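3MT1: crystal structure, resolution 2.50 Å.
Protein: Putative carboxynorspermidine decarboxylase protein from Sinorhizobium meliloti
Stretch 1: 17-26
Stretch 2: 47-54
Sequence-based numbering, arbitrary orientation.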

# COMPACT_ATOMS: atom_id res chain seq x y z
N ASN B 17 -16.70 5.73 21.50
CA ASN B 17 -16.79 4.36 20.97
C ASN B 17 -16.50 3.34 22.03
O ASN B 17 -17.14 2.29 22.10
CB ASN B 17 -15.80 4.13 19.82
CG ASN B 17 -16.17 4.87 18.56
OD1 ASN B 17 -17.26 5.42 18.43
ND2 ASN B 17 -15.23 4.90 17.62
N MSE B 18 -15.50 3.64 22.84
CA MSE B 18 -15.07 2.72 23.83
C MSE B 18 -16.18 2.50 24.85
O MSE B 18 -16.43 1.38 25.25
CB MSE B 18 -13.80 3.23 24.46
CG MSE B 18 -12.59 3.09 23.50
SE MSE B 18 -12.22 1.21 23.07
CE MSE B 18 -12.80 1.12 21.20
N GLU B 19 -16.90 3.55 25.21
CA GLU B 19 -17.98 3.43 26.18
C GLU B 19 -19.15 2.61 25.65
O GLU B 19 -19.87 1.97 26.43
CB GLU B 19 -18.49 4.79 26.59
CG GLU B 19 -17.47 5.67 27.24
CD GLU B 19 -17.95 7.11 27.38
OE1 GLU B 19 -18.72 7.61 26.51
OE2 GLU B 19 -17.56 7.75 28.36
N ARG B 20 -19.35 2.63 24.35
CA ARG B 20 -20.51 1.92 23.79
C ARG B 20 -20.19 0.43 23.73
O ARG B 20 -21.03 -0.41 24.01
CB ARG B 20 -20.90 2.49 22.44
CG ARG B 20 -21.14 3.98 22.50
CD ARG B 20 -21.48 4.54 21.14
NE ARG B 20 -22.21 5.79 21.28
CZ ARG B 20 -22.79 6.44 20.28
NH1 ARG B 20 -22.72 5.98 19.04
NH2 ARG B 20 -23.44 7.56 20.54
N ILE B 21 -18.94 0.13 23.40
CA ILE B 21 -18.38 -1.21 23.54
C ILE B 21 -18.54 -1.80 24.97
O ILE B 21 -19.17 -2.85 25.14
CB ILE B 21 -16.90 -1.24 23.04
CG1 ILE B 21 -16.90 -1.08 21.51
CG2 ILE B 21 -16.20 -2.53 23.48
CD1 ILE B 21 -15.59 -1.23 20.81
N ALA B 22 -18.00 -1.13 25.98
CA ALA B 22 -18.19 -1.52 27.39
C ALA B 22 -19.69 -1.82 27.72
O ALA B 22 -20.04 -2.88 28.29
CB ALA B 22 -17.65 -0.43 28.27
N HIS B 23 -20.57 -0.89 27.36
CA HIS B 23 -22.01 -1.05 27.54
C HIS B 23 -22.47 -2.41 26.98
O HIS B 23 -23.09 -3.19 27.68
CB HIS B 23 -22.72 0.12 26.85
CG HIS B 23 -24.21 0.09 26.96
ND1 HIS B 23 -24.90 0.76 27.95
CD2 HIS B 23 -25.14 -0.52 26.19
CE1 HIS B 23 -26.19 0.56 27.78
NE2 HIS B 23 -26.37 -0.21 26.72
N VAL B 24 -22.08 -2.72 25.75
CA VAL B 24 -22.39 -4.02 25.17
C VAL B 24 -21.81 -5.17 26.00
O VAL B 24 -22.52 -6.12 26.29
CB VAL B 24 -21.88 -4.13 23.72
CG1 VAL B 24 -21.86 -5.60 23.26
CG2 VAL B 24 -22.69 -3.23 22.78
N ARG B 25 -20.54 -5.07 26.37
CA ARG B 25 -19.89 -6.10 27.17
C ARG B 25 -20.66 -6.31 28.48
O ARG B 25 -20.84 -7.42 28.95
CB ARG B 25 -18.45 -5.71 27.49
CG ARG B 25 -17.61 -5.49 26.29
CD ARG B 25 -16.17 -5.03 26.58
NE ARG B 25 -15.57 -5.64 27.76
CZ ARG B 25 -15.40 -4.99 28.91
NH1 ARG B 25 -15.76 -3.71 29.02
NH2 ARG B 25 -14.86 -5.61 29.95
N GLU B 26 -21.12 -5.21 29.06
CA GLU B 26 -21.78 -5.23 30.34
C GLU B 26 -23.18 -5.90 30.21
O GLU B 26 -23.52 -6.82 30.98
CB GLU B 26 -21.86 -3.76 30.80
CG GLU B 26 -22.44 -3.48 32.16
CD GLU B 26 -22.89 -2.01 32.27
OE1 GLU B 26 -22.37 -1.17 31.49
OE2 GLU B 26 -23.74 -1.69 33.14
N LEU B 47 -5.53 3.91 26.40
CA LEU B 47 -6.89 4.40 26.49
C LEU B 47 -7.94 3.32 26.22
O LEU B 47 -8.90 3.23 26.95
CB LEU B 47 -7.10 5.67 25.66
CG LEU B 47 -8.55 6.07 25.33
CD1 LEU B 47 -9.28 6.72 26.52
CD2 LEU B 47 -8.57 6.99 24.12
N MSE B 48 -7.73 2.44 25.24
CA MSE B 48 -8.74 1.43 24.89
C MSE B 48 -8.80 0.22 25.85
O MSE B 48 -9.86 -0.40 25.99
CB MSE B 48 -8.50 0.93 23.45
CG MSE B 48 -8.54 2.02 22.45
SE MSE B 48 -7.88 1.52 20.71
CE MSE B 48 -9.44 0.63 20.06
N ARG B 49 -7.67 -0.11 26.45
CA ARG B 49 -7.53 -1.28 27.32
C ARG B 49 -8.68 -1.47 28.33
O ARG B 49 -9.27 -2.55 28.43
CB ARG B 49 -6.18 -1.20 28.08
CG ARG B 49 -5.51 -2.53 28.30
CD ARG B 49 -4.23 -2.49 29.13
NE ARG B 49 -4.35 -3.42 30.27
CZ ARG B 49 -3.43 -4.30 30.67
NH1 ARG B 49 -2.26 -4.43 30.02
NH2 ARG B 49 -3.67 -5.09 31.74
N ASP B 50 -9.01 -0.41 29.07
CA ASP B 50 -9.97 -0.57 30.16
C ASP B 50 -11.41 -0.78 29.70
O ASP B 50 -12.28 -1.03 30.53
CB ASP B 50 -9.88 0.59 31.14
CG ASP B 50 -8.51 0.70 31.79
OD1 ASP B 50 -7.93 -0.35 32.18
OD2 ASP B 50 -8.01 1.84 31.91
N TYR B 51 -11.65 -0.71 28.39
CA TYR B 51 -12.99 -0.84 27.85
C TYR B 51 -13.16 -2.10 27.04
O TYR B 51 -14.28 -2.44 26.64
CB TYR B 51 -13.39 0.37 27.00
CG TYR B 51 -13.36 1.74 27.67
CD1 TYR B 51 -14.51 2.30 28.25
CD2 TYR B 51 -12.17 2.51 27.70
CE1 TYR B 51 -14.49 3.58 28.82
CE2 TYR B 51 -12.13 3.78 28.28
CZ TYR B 51 -13.30 4.32 28.83
OH TYR B 51 -13.28 5.59 29.41
N MSE B 52 -12.05 -2.77 26.78
CA MSE B 52 -12.06 -3.97 25.95
C MSE B 52 -11.40 -5.16 26.62
O MSE B 52 -10.91 -5.05 27.75
CB MSE B 52 -11.44 -3.69 24.60
CG MSE B 52 -12.16 -2.55 23.87
SE MSE B 52 -11.43 -2.29 22.08
CE MSE B 52 -12.49 -3.55 21.15
N ASP B 53 -11.40 -6.30 25.95
CA ASP B 53 -10.96 -7.56 26.58
C ASP B 53 -9.68 -8.15 25.98
O ASP B 53 -9.23 -9.20 26.43
CB ASP B 53 -12.09 -8.60 26.54
CG ASP B 53 -13.30 -8.18 27.37
OD1 ASP B 53 -13.25 -8.35 28.61
OD2 ASP B 53 -14.30 -7.68 26.77
N GLY B 54 -9.10 -7.47 24.98
CA GLY B 54 -7.98 -7.99 24.23
C GLY B 54 -7.95 -7.65 22.74
O GLY B 54 -8.62 -6.71 22.27

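A helix that packs against a turn often divides its contact by chemistry, with apolar side chains filling one part of the interface and a charged pair fastening another. The contact between residues 17-26 and 47-54 of this putative carboxynorspermidine decarboxylase is a compact example, burying 487 Å² in all. The first stretch is helical throughout; the second begins in a helix and includes a type I beta turn from Arg49 to Met52. Because helical residues recur on the same face every three or four positions, Met18, Ile21, Ala22 and Arg25 all direct their CA-to-CB bonds toward the second stretch.

The apolar part centres on three selenomethionines. Met18 reaches two of them in the other stretch: its CE lies 3.6 Å from CE of Met48, and its SE lies 3.7 Å from SE of Met52. Such flexible, unbranched side chains can fit closely around one another. Met52 is instructive, since its CA-to-CB bond points away from the helix, yet the end of the side chain comes back near it. There its CE also meets Ile21, at 3.9 Å from CD1.

Aromatic packing supplies the second kind of contact. Tyr51, whose CA-to-CB bond points sideways, offers a ring face to Met18, whose CB sits 3.8 Å from the ring centroid and 22° off the ring normal. This is a CH-pi arrangement, in which an aliphatic carbon rests over the pi system. Ala22 approaches the same ring at its edge, with CB 4.2 Å from CD1 of Tyr51. The small alanine side chain accompanies a close approach of the backbones here, the CA atoms of Ala22 and Tyr51 being 5.3 Å apart. Glu19, although its CA-to-CB bond points away, brings its CG to 4.0 Å from CE1 of Tyr51, so the aliphatic part of an acidic side chain also borders the ring.

The polar part belongs to Arg25, about one helical turn beyond Ala22. Its NE donates a hydrogen bond to OD2 of Asp53 at 2.6 Å, within a salt bridge, while NH2 makes a weak hydrogen bond to OD1 of Asp53 at 3.4 Å. The carboxylate thus meets the guanidinium at its edge, near its plane, where the N-H groups point, but the two links are markedly unequal. One face of the guanidinium is covered by backbone, with Tyr51 C and Met52 N lying over it. Arg25 therefore combines directional pairing at its edge with packing over a face.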